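Local structure of alpha-11 giardin (Giardia intestinalis, 2II2) at residues D93-D99 with E254-I259; S136-L141 with N218-L222; N76-R80 with L262-L266; Q247-Y253 with R287-E292. The protein binds calcium as a member of the annexin family, and is probably involved in the parasite's attachment to the intestinal mucosa and in its cytoskeleton. All blocks are in the same frame, centred on the assembly; numbering follows the deposited sequence.

Contact 1 of 4, residues D93-D99 with E254-I259; sequences DFRAIHD and EQAARI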
# COMPACT_ATOMS: atom_id res chain seq x y z
N ASP A 93 -6.27 -9.14 -7.29
CA ASP A 93 -6.61 -7.87 -6.66
C ASP A 93 -5.47 -6.91 -7.01
O ASP A 93 -4.40 -6.86 -6.34
CB ASP A 93 -6.70 -8.04 -5.14
CG ASP A 93 -7.00 -6.74 -4.41
OD1 ASP A 93 -6.99 -5.68 -5.07
OD2 ASP A 93 -7.23 -6.77 -3.19
N PHE A 94 -5.64 -6.18 -8.11
CA PHE A 94 -4.61 -5.27 -8.53
C PHE A 94 -4.35 -4.17 -7.50
O PHE A 94 -3.23 -3.66 -7.42
CB PHE A 94 -4.94 -4.63 -9.89
CG PHE A 94 -4.71 -5.56 -11.04
CD1 PHE A 94 -5.77 -5.93 -11.84
CD2 PHE A 94 -3.44 -6.05 -11.33
CE1 PHE A 94 -5.58 -6.78 -12.94
CE2 PHE A 94 -3.24 -6.91 -12.43
CZ PHE A 94 -4.31 -7.27 -13.23
N ARG A 95 -5.37 -3.77 -6.75
CA ARG A 95 -5.12 -2.70 -5.77
C ARG A 95 -4.01 -3.14 -4.80
O ARG A 95 -3.10 -2.37 -4.50
CB ARG A 95 -6.38 -2.34 -4.99
CG ARG A 95 -7.46 -1.70 -5.81
CD ARG A 95 -8.58 -1.22 -4.91
NE ARG A 95 -9.56 -0.42 -5.64
CZ ARG A 95 -10.52 -0.92 -6.41
NH1 ARG A 95 -10.68 -2.23 -6.54
NH2 ARG A 95 -11.36 -0.10 -7.05
N ALA A 96 -4.10 -4.39 -4.34
CA ALA A 96 -3.15 -4.91 -3.36
C ALA A 96 -1.77 -5.14 -4.00
O ALA A 96 -0.73 -4.83 -3.40
CB ALA A 96 -3.66 -6.20 -2.74
N ILE A 97 -1.74 -5.70 -5.22
CA ILE A 97 -0.45 -5.89 -5.89
C ILE A 97 0.24 -4.55 -6.12
O ILE A 97 1.44 -4.39 -5.87
CB ILE A 97 -0.61 -6.66 -7.23
CG1 ILE A 97 -1.29 -8.03 -7.00
CG2 ILE A 97 0.75 -6.84 -7.88
CD1 ILE A 97 -1.85 -8.66 -8.28
N HIS A 98 -0.53 -3.57 -6.59
CA HIS A 98 0.01 -2.25 -6.85
C HIS A 98 0.59 -1.62 -5.60
O HIS A 98 1.68 -1.04 -5.62
CB HIS A 98 -1.08 -1.34 -7.41
CG HIS A 98 -1.44 -1.64 -8.82
ND1 HIS A 98 -2.58 -1.13 -9.40
CD2 HIS A 98 -0.85 -2.42 -9.76
CE1 HIS A 98 -2.67 -1.58 -10.64
NE2 HIS A 98 -1.61 -2.34 -10.89
N ASP A 99 -0.14 -1.72 -4.49
CA ASP A 99 0.36 -1.14 -3.23
C ASP A 99 1.77 -1.68 -2.94
O ASP A 99 2.71 -0.96 -2.54
CB ASP A 99 -0.56 -1.47 -2.05
CG ASP A 99 -1.89 -0.76 -2.10
OD1 ASP A 99 -2.05 0.16 -2.92
OD2 ASP A 99 -2.82 -1.10 -1.32
N GLU A 254 -10.71 -2.79 4.26
CA GLU A 254 -9.66 -3.70 3.80
C GLU A 254 -8.45 -2.94 3.27
O GLU A 254 -7.30 -3.25 3.62
CB GLU A 254 -10.25 -4.58 2.70
CG GLU A 254 -9.34 -5.49 1.99
CD GLU A 254 -10.00 -6.12 0.77
OE1 GLU A 254 -10.95 -5.53 0.18
OE2 GLU A 254 -9.53 -7.21 0.39
N GLN A 255 -8.70 -1.99 2.39
CA GLN A 255 -7.62 -1.18 1.80
C GLN A 255 -6.91 -0.36 2.87
O GLN A 255 -5.65 -0.33 2.94
CB GLN A 255 -8.18 -0.27 0.72
CG GLN A 255 -8.71 -1.02 -0.47
CD GLN A 255 -9.54 -0.14 -1.37
OE1 GLN A 255 -9.29 1.07 -1.47
NE2 GLN A 255 -10.45 -0.75 -2.10
N ALA A 256 -7.67 0.30 3.74
CA ALA A 256 -7.06 1.13 4.76
C ALA A 256 -6.19 0.29 5.71
O ALA A 256 -5.14 0.74 6.15
CB ALA A 256 -8.11 1.90 5.51
N ALA A 257 -6.67 -0.92 6.04
CA ALA A 257 -5.91 -1.81 6.91
C ALA A 257 -4.58 -2.18 6.26
O ALA A 257 -3.53 -2.17 6.92
CB ALA A 257 -6.73 -3.05 7.23
N ARG A 258 -4.60 -2.52 4.98
CA ARG A 258 -3.37 -2.90 4.30
C ARG A 258 -2.37 -1.76 4.18
O ARG A 258 -1.18 -1.92 4.47
CB ARG A 258 -3.71 -3.46 2.93
CG ARG A 258 -2.50 -3.80 2.10
CD ARG A 258 -2.85 -4.34 0.72
NE ARG A 258 -3.57 -3.39 -0.12
CZ ARG A 258 -4.83 -3.51 -0.51
NH1 ARG A 258 -5.61 -4.51 -0.09
NH2 ARG A 258 -5.31 -2.60 -1.32
N ILE A 259 -2.86 -0.61 3.72
CA ILE A 259 -2.02 0.57 3.55
C ILE A 259 -1.40 0.96 4.89
O ILE A 259 -0.19 1.26 4.97
CB ILE A 259 -2.85 1.71 2.95
CG1 ILE A 259 -3.30 1.35 1.54
CG2 ILE A 259 -2.05 3.01 2.96
CD1 ILE A 259 -4.51 2.13 1.05
O HOH W 1 -7.70 -4.23 -2.00
O HOH W 2 -9.77 -7.59 -2.33
O HOH W 3 -9.45 2.15 -4.04
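Asp99 OD2 is gripped twice by Arg258: NE donates over 2.7 Å and NH2 over 2.9 Å, a side-on salt bridge in which both nitrogens converge on a single oxygen. That oxygen lies in the guanidinium plane, yet carboxylate and guanidinium are turned 37° against each other, and NH2 reaches OD2 from above the carboxylate plane. Arg258 gets there with CG anti to its own N (chi1 176°) and a bend at chi3, which lays the guanidinium flat against the neighbouring helix: Ala96 CA sits over the centre of one face, 3.6 Å from Arg258 CZ. Arg220 of helix 216-230 takes the other carboxylate oxygen, and this buried aspartate thereby stands between two arginines, which would probably keep it ionised. The two segments belong to helices 94-102 and 249-263, which run nearly parallel here at 15° with axes 11.1 Å apart; in this all-helical annexin fold they are joined here mainly through Arg258, Asp99 and bridging waters. Asp93, the N-cap of its helix, accepts a weak bond from Ala96 N through OD1, while OD2 faces the other segment. One water links Asp93 OD2 to Arg258 NH1, and a second lies between Asp93 OD2 and Glu254 OE2, like charges 4.3 Å apart. Farther along, Arg95 CD packs 3.4 Å from Gln255 NE2 with guanidinium and amide planes almost parallel, and a third water joins Arg95 NE to Gln255 OE1.

Contact 2 of 4, residues S136-L141 with N218-L222; sequences SAASYL and NARGL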
# COMPACT_ATOMS: atom_id res chain seq x y z
N SER A 136 -4.19 -4.45 -19.63
CA SER A 136 -4.58 -3.18 -19.07
C SER A 136 -3.39 -2.39 -18.54
O SER A 136 -2.32 -2.96 -18.32
CB SER A 136 -5.50 -3.47 -17.91
OG SER A 136 -4.84 -4.29 -16.96
N ALA A 137 -3.62 -1.11 -18.26
CA ALA A 137 -2.62 -0.34 -17.52
C ALA A 137 -2.27 -1.05 -16.21
O ALA A 137 -1.11 -1.12 -15.85
CB ALA A 137 -3.13 1.07 -17.25
N ALA A 138 -3.30 -1.58 -15.53
CA ALA A 138 -3.06 -2.26 -14.26
C ALA A 138 -2.07 -3.42 -14.39
O ALA A 138 -1.18 -3.57 -13.56
CB ALA A 138 -4.36 -2.76 -13.67
N SER A 139 -2.24 -4.20 -15.45
CA SER A 139 -1.32 -5.31 -15.70
C SER A 139 0.09 -4.88 -16.05
O SER A 139 1.07 -5.44 -15.52
CB SER A 139 -1.88 -6.26 -16.74
OG SER A 139 -2.03 -5.65 -18.02
N TYR A 140 0.21 -3.89 -16.93
CA TYR A 140 1.51 -3.34 -17.25
C TYR A 140 2.21 -2.78 -16.02
O TYR A 140 3.42 -2.92 -15.88
CB TYR A 140 1.47 -2.29 -18.37
CG TYR A 140 1.41 -2.92 -19.72
CD1 TYR A 140 0.20 -3.07 -20.39
CD2 TYR A 140 2.56 -3.42 -20.31
CE1 TYR A 140 0.13 -3.69 -21.63
CE2 TYR A 140 2.50 -4.05 -21.57
CZ TYR A 140 1.28 -4.17 -22.21
OH TYR A 140 1.22 -4.80 -23.44
N LEU A 141 1.48 -2.13 -15.12
CA LEU A 141 2.10 -1.59 -13.90
C LEU A 141 2.75 -2.71 -13.11
O LEU A 141 3.85 -2.54 -12.59
CB LEU A 141 1.06 -0.88 -13.04
CG LEU A 141 0.68 0.52 -13.51
CD1 LEU A 141 -0.69 0.93 -12.96
CD2 LEU A 141 1.77 1.51 -13.10
N ASN A 218 -7.38 0.51 -12.56
CA ASN A 218 -6.46 1.13 -13.51
C ASN A 218 -6.11 2.55 -13.07
O ASN A 218 -4.93 2.90 -12.94
CB ASN A 218 -7.05 1.20 -14.94
CG ASN A 218 -6.94 -0.12 -15.73
OD1 ASN A 218 -6.05 -0.94 -15.51
ND2 ASN A 218 -7.85 -0.30 -16.69
N ALA A 219 -7.13 3.38 -12.85
CA ALA A 219 -6.91 4.79 -12.50
C ALA A 219 -6.09 4.91 -11.23
O ALA A 219 -5.15 5.69 -11.14
CB ALA A 219 -8.24 5.53 -12.35
N ARG A 220 -6.48 4.13 -10.23
CA ARG A 220 -5.81 4.18 -8.95
C ARG A 220 -4.34 3.78 -9.07
O ARG A 220 -3.45 4.43 -8.50
CB ARG A 220 -6.52 3.24 -7.96
CG ARG A 220 -5.88 3.12 -6.58
CD ARG A 220 -6.58 2.01 -5.86
NE ARG A 220 -6.13 1.75 -4.49
CZ ARG A 220 -5.04 1.04 -4.18
NH1 ARG A 220 -4.26 0.50 -5.14
NH2 ARG A 220 -4.70 0.86 -2.92
N GLY A 221 -4.08 2.71 -9.82
CA GLY A 221 -2.69 2.25 -9.94
C GLY A 221 -1.78 3.27 -10.64
O GLY A 221 -0.64 3.51 -10.23
N LEU A 222 -2.31 3.85 -11.72
CA LEU A 222 -1.53 4.88 -12.42
C LEU A 222 -1.30 6.07 -11.53
O LEU A 222 -0.22 6.64 -11.53
CB LEU A 222 -2.26 5.32 -13.71
CG LEU A 222 -2.17 4.32 -14.85
CD1 LEU A 222 -3.19 4.70 -15.89
CD2 LEU A 222 -0.74 4.31 -15.46
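Asn218 OD1 accepts the backbone N-H of Ala138 in the first turn of helix 137-147, 2.8 Å from Ala138 N to Asn218 OD1 with an N-H...O angle of 145°. The donor is tilted from the carbonyl plane. With CG beside its backbone N, the Asn218 side chain leans across to the start of the other helix, and OD1 comes to lie against the methyl of Ala138 and the CB of Ser136. Asn218 is deposited in two conformers; the bond and the short OD1 contacts hold for the one described and are less certain for that reason. Ser136 is the N-cap: a chi1 of 58° sets OG between N and the carbonyl carbon, where it accepts from Ser139 N at 3.0 Å. Ser139 OG returns a bond to Ser136 O, arriving in the carbonyl plane on a lone pair. Beyond this polar end the contact is apolar. Leu141 CD1 reaches the backbone of the other helix, 3.5 Å from Gly221 C; the absence of a side chain at Gly221 makes room for that methyl. Leu222 turns its end inward, and its CD1 meets Ala137 CB at 3.9 Å. This is helix-to-helix packing within the all-helical annexin fold, the segment axes passing 8.9 Å apart at 37°. Val179 of helix 175-184 touches both leucines, and Leu102 of helix 94-102 packs on Leu141; both of these helices thus border the contact.

Contact 3 of 4, residues N76-R80 with L262-L266; sequences NISAR and LFHDL. With SO4 (sulfate ion), chain B.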
# COMPACT_ATOMS: atom_id res chain seq x y z
N ASN A 76 8.15 -6.09 7.48
CA ASN A 76 7.51 -5.47 6.32
C ASN A 76 7.59 -6.34 5.06
O ASN A 76 6.62 -6.43 4.30
CB ASN A 76 8.16 -4.11 6.11
CG ASN A 76 7.52 -3.35 5.00
OD1 ASN A 76 8.03 -3.32 3.87
ND2 ASN A 76 6.38 -2.74 5.29
N ILE A 77 8.75 -6.97 4.82
CA ILE A 77 8.88 -7.74 3.59
C ILE A 77 7.98 -8.99 3.65
O ILE A 77 7.35 -9.33 2.66
CB ILE A 77 10.37 -8.07 3.27
CG1 ILE A 77 11.16 -6.78 2.96
CG2 ILE A 77 10.45 -9.07 2.13
CD1 ILE A 77 10.64 -5.95 1.76
N SER A 78 7.92 -9.65 4.80
CA SER A 78 7.03 -10.78 4.98
C SER A 78 5.57 -10.39 4.75
O SER A 78 4.83 -11.09 4.07
CB SER A 78 7.20 -11.36 6.39
OG SER A 78 6.22 -12.32 6.68
N ALA A 79 5.20 -9.23 5.28
CA ALA A 79 3.85 -8.71 5.08
C ALA A 79 3.57 -8.53 3.58
O ALA A 79 2.50 -8.90 3.09
CB ALA A 79 3.69 -7.38 5.82
N ARG A 80 4.52 -7.95 2.86
CA ARG A 80 4.35 -7.76 1.41
C ARG A 80 4.18 -9.09 0.69
O ARG A 80 3.32 -9.20 -0.20
CB ARG A 80 5.54 -7.01 0.83
CG ARG A 80 5.63 -5.54 1.24
CD ARG A 80 6.75 -4.87 0.50
NE ARG A 80 7.14 -3.62 1.16
CZ ARG A 80 7.07 -2.41 0.62
NH1 ARG A 80 6.61 -2.20 -0.61
NH2 ARG A 80 7.46 -1.37 1.34
N LEU A 262 1.22 -1.85 6.06
CA LEU A 262 2.46 -1.83 5.28
C LEU A 262 3.32 -0.56 5.44
O LEU A 262 4.56 -0.63 5.43
CB LEU A 262 2.19 -2.03 3.79
CG LEU A 262 1.59 -3.38 3.36
CD1 LEU A 262 1.30 -3.37 1.86
CD2 LEU A 262 2.62 -4.47 3.68
N PHE A 263 2.66 0.60 5.54
CA PHE A 263 3.38 1.85 5.31
C PHE A 263 3.40 2.83 6.47
O PHE A 263 4.04 3.88 6.34
CB PHE A 263 2.82 2.53 4.08
CG PHE A 263 2.84 1.68 2.84
CD1 PHE A 263 4.03 1.11 2.39
CD2 PHE A 263 1.67 1.45 2.12
CE1 PHE A 263 4.04 0.31 1.25
CE2 PHE A 263 1.69 0.66 0.96
CZ PHE A 263 2.86 0.10 0.53
N HIS A 264 2.80 2.46 7.60
CA HIS A 264 2.69 3.44 8.70
C HIS A 264 4.05 3.92 9.21
O HIS A 264 4.17 5.06 9.67
CB HIS A 264 1.85 2.90 9.87
CG HIS A 264 2.53 1.80 10.59
ND1 HIS A 264 3.14 1.98 11.81
CD2 HIS A 264 2.78 0.52 10.22
CE1 HIS A 264 3.71 0.85 12.18
NE2 HIS A 264 3.54 -0.05 11.22
N ASP A 265 5.06 3.04 9.20
CA ASP A 265 6.40 3.48 9.60
C ASP A 265 7.19 4.02 8.42
O ASP A 265 7.80 5.10 8.49
CB ASP A 265 7.26 2.35 10.23
CG ASP A 265 6.82 1.95 11.63
OD1 ASP A 265 6.51 2.82 12.48
OD2 ASP A 265 6.82 0.73 11.90
N LEU A 266 7.22 3.24 7.33
CA LEU A 266 8.09 3.58 6.20
C LEU A 266 7.74 4.93 5.60
O LEU A 266 8.61 5.64 5.09
CB LEU A 266 7.98 2.50 5.12
CG LEU A 266 8.72 1.21 5.42
CD1 LEU A 266 8.27 0.18 4.40
CD2 LEU A 266 10.24 1.40 5.39
S SO4 B . 11.24 -4.82 9.67
O1 SO4 B . 12.07 -3.63 9.48
O2 SO4 B . 11.31 -5.21 11.08
O3 SO4 B . 9.86 -4.59 9.25
O4 SO4 B . 11.81 -5.92 8.87
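Asn76 and Leu262 bring the backbones nearest, their CA atoms 6.3 Å apart, where the first turn of helix 76-89 meets the C-terminal part of helix 249-263. Phe263 has a phi of -120°, and the residues that follow bring Leu266 to Asn76 and Arg80. Asn76 occupies the middle of the contact. Its CG is anti to the backbone N, directing the amide at the other segment, with ND2 2.8 Å from Leu262 O. Asn76 OD1 is held within its own helix by Arg80, one turn on: NE and NH2 bind it side-on, the bond from Arg80 NE to Asn76 OD1 being 2.9 Å long with an angle of 164°. OD1 lies almost in the guanidinium plane, and NH2 uses a lone pair in the carbonyl plane, whereas NE is tilted 29° out of it. This double grip would help hold the amide in its orientation. Leu266 CD1 reaches the guanidinium edge, 3.5 Å from Arg80 NH2, and also touches Asn76 OD1. Arg80 NH2 lies 3.8 Å from Phe263 CE1, at the ring edge and near its plane, not over a face. Leu262 CD2 closes the apolar side against Ala79 CB at 3.8 Å. At the helix start, Asn76 N donates to O3 of a sulfate, probably from the crystallisation liquor. The contact packs helix on helix within the all-helical annexin fold. Arg80 NH1 also bonds Ile103 O, in the loop between helices 94-102 and 106-120, while Leu112 of helix 106-120 packs on Arg80 and Glu108 on Leu266.

Contact 4 of 4, residues Q247-Y253 with R287-E292; sequences QNDDMAY and RFQSKE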
# COMPACT_ATOMS: atom_id res chain seq x y z
N GLN A 247 -17.00 3.76 -1.19
CA GLN A 247 -18.31 3.68 -0.57
C GLN A 247 -18.54 2.35 0.16
O GLN A 247 -19.20 2.30 1.22
CB GLN A 247 -19.42 3.88 -1.62
CG GLN A 247 -19.41 5.20 -2.38
CD GLN A 247 -20.37 6.21 -1.80
OE1 GLN A 247 -20.00 7.34 -1.45
NE2 GLN A 247 -21.62 5.81 -1.70
N ASN A 248 -18.02 1.27 -0.40
CA ASN A 248 -18.22 -0.05 0.17
C ASN A 248 -17.32 -0.20 1.40
O ASN A 248 -16.08 -0.16 1.27
CB ASN A 248 -17.83 -1.11 -0.85
CG ASN A 248 -18.10 -2.48 -0.32
OD1 ASN A 248 -17.25 -3.08 0.31
ND2 ASN A 248 -19.34 -2.95 -0.47
N ASP A 249 -17.93 -0.36 2.57
CA ASP A 249 -17.13 -0.44 3.80
C ASP A 249 -16.15 -1.61 3.81
O ASP A 249 -15.01 -1.47 4.24
CB ASP A 249 -18.01 -0.54 5.05
CG ASP A 249 -18.51 0.81 5.56
OD1 ASP A 249 -18.18 1.86 4.96
OD2 ASP A 249 -19.20 0.80 6.60
N ASP A 250 -16.57 -2.77 3.34
CA ASP A 250 -15.67 -3.91 3.38
C ASP A 250 -14.40 -3.58 2.63
O ASP A 250 -13.25 -3.81 3.11
CB ASP A 250 -16.33 -5.15 2.81
CG ASP A 250 -17.34 -5.77 3.74
OD1 ASP A 250 -17.48 -5.35 4.90
OD2 ASP A 250 -18.02 -6.70 3.30
N MET A 251 -14.57 -2.99 1.44
CA MET A 251 -13.39 -2.63 0.64
C MET A 251 -12.59 -1.47 1.25
O MET A 251 -11.35 -1.51 1.29
CB MET A 251 -13.79 -2.28 -0.79
CG MET A 251 -14.42 -3.46 -1.51
SD MET A 251 -14.95 -3.06 -3.19
CE MET A 251 -13.35 -2.69 -3.97
N ALA A 252 -13.29 -0.43 1.71
CA ALA A 252 -12.59 0.73 2.26
C ALA A 252 -11.73 0.31 3.47
O ALA A 252 -10.58 0.72 3.60
CB ALA A 252 -13.59 1.75 2.70
N TYR A 253 -12.29 -0.52 4.35
CA TYR A 253 -11.57 -0.91 5.54
C TYR A 253 -10.44 -1.89 5.21
O TYR A 253 -9.35 -1.80 5.79
CB TYR A 253 -12.51 -1.56 6.57
CG TYR A 253 -13.36 -0.60 7.36
CD1 TYR A 253 -14.41 0.10 6.74
CD2 TYR A 253 -13.16 -0.43 8.74
CE1 TYR A 253 -15.22 0.97 7.47
CE2 TYR A 253 -14.00 0.45 9.49
CZ TYR A 253 -15.02 1.11 8.83
OH TYR A 253 -15.82 1.97 9.54
N ARG A 287 -14.48 8.81 8.97
CA ARG A 287 -14.80 7.78 7.98
C ARG A 287 -15.06 6.43 8.59
O ARG A 287 -15.97 5.71 8.16
CB ARG A 287 -13.66 7.66 6.94
CG ARG A 287 -13.78 6.45 5.98
CD ARG A 287 -15.02 6.59 5.14
NE ARG A 287 -15.32 5.49 4.19
CZ ARG A 287 -16.09 4.43 4.48
NH1 ARG A 287 -16.58 4.26 5.70
NH2 ARG A 287 -16.37 3.53 3.54
N PHE A 288 -14.23 6.04 9.56
CA PHE A 288 -14.21 4.64 10.03
C PHE A 288 -15.04 4.51 11.31
O PHE A 288 -14.51 4.40 12.43
CB PHE A 288 -12.77 4.14 10.17
CG PHE A 288 -12.00 4.18 8.88
CD1 PHE A 288 -11.09 5.19 8.64
CD2 PHE A 288 -12.24 3.24 7.88
CE1 PHE A 288 -10.40 5.26 7.43
CE2 PHE A 288 -11.54 3.30 6.67
CZ PHE A 288 -10.62 4.32 6.46
N GLN A 289 -16.36 4.56 11.12
CA GLN A 289 -17.31 4.55 12.24
C GLN A 289 -18.25 3.34 12.25
O GLN A 289 -19.36 3.40 12.80
CB GLN A 289 -18.17 5.81 12.19
CG GLN A 289 -17.43 7.08 12.51
CD GLN A 289 -17.58 7.48 13.94
OE1 GLN A 289 -18.68 7.81 14.40
NE2 GLN A 289 -16.47 7.47 14.67
N SER A 290 -17.83 2.24 11.67
CA SER A 290 -18.69 1.05 11.61
C SER A 290 -18.96 0.40 12.96
O SER A 290 -18.05 0.36 13.81
CB SER A 290 -18.09 0.02 10.67
OG SER A 290 -18.87 -1.17 10.68
N LYS A 291 -20.17 -0.14 13.14
CA LYS A 291 -20.52 -0.89 14.35
C LYS A 291 -20.29 -2.40 14.18
O LYS A 291 -20.52 -3.17 15.12
CB LYS A 291 -21.98 -0.65 14.73
CG LYS A 291 -23.01 -1.34 13.81
CD LYS A 291 -24.44 -0.91 14.10
CE LYS A 291 -25.44 -1.87 13.47
NZ LYS A 291 -26.84 -1.34 13.54
N GLU A 292 -19.90 -2.83 12.99
CA GLU A 292 -19.65 -4.24 12.74
C GLU A 292 -18.49 -4.67 13.62
O GLU A 292 -17.48 -3.95 13.74
CB GLU A 292 -19.34 -4.49 11.27
CG GLU A 292 -20.50 -4.30 10.30
CD GLU A 292 -20.08 -4.50 8.86
OE1 GLU A 292 -19.28 -5.43 8.61
OE2 GLU A 292 -20.55 -3.75 7.97
O HOH W 4 -17.93 2.87 8.14
O HOH W 5 -19.88 -1.18 8.18
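Asp249 and Arg287 form the charged part of the contact, a salt bridge in which both terminal nitrogens of the guanidinium converge end-on on Asp249 OD1. Arg287 NH2 lies 2.8 Å from Asp249 OD1, nearly in line with the C-O bond; NH1 meets the same oxygen from above the carboxylate plane. A bend at chi2 (64°) brings the guanidinium over to the first turn of helix 249-263, where Arg287 NH2 also passes 3.4 Å from Ala252 CB, while its NE and NH2 bind the carbonyls of Val244 and Thr246. The aromatic part is a T-shaped pair: the Phe288 edge points at the Tyr253 face, with planes at 87° and centroids 4.9 Å apart. Phe288 CD2 stands over the centre of the tyrosine ring, and Arg287 CG lies over one face of the phenylalanine. Among the uncharged hydrogen bonds, Tyr253 OH accepts from Ser290 N at 2.9 Å. Two waters extend the network: one lies among Asp249 OD2, Tyr253 OH and, weakly, Arg287 NH1, and the other joins Asp249 OD2, Ser290 OG and Glu292 OE2. The like charges Asp250 OD1 and Glu292 OE1, 4.1 Å apart, share Lys295 as a salt-bridge partner, which would be expected to ease their repulsion. Each segment also has its own local bond: Asn248 OD1 accepts from Met251 N, and Ser290 OG receives Glu292 N in an ST turn. An N-capped helix start, that of 249-263, is thus held against the 287-292 loop within the alpha-11 giardin annexin domain.

In the fold
Helix 249-263 is shared by three contacts: its start serves contact 4, its middle contact 1 and its C-terminal part contact 3. The centre of contact 1 lies about 5 Å from that of the chain, and contact 1 touches each of the others. It meets contact 2 through Asp99 OD1 and Arg220 NH2, a salt bridge of 2.7 Å, and through a probable hydrogen bond from His98 NE2 to Ala138 O; it meets contact 4 where Ala256 CB packs on Phe288 CZ, and contact 3 where Asp99 O approaches Phe263 CZ. Contacts 2 and 4 are farthest apart, centres about 25 Å. The side chains of Glu254 and Tyr253 each lie about 11 Å from that of Glu66, a calcium ligand, here without its ion.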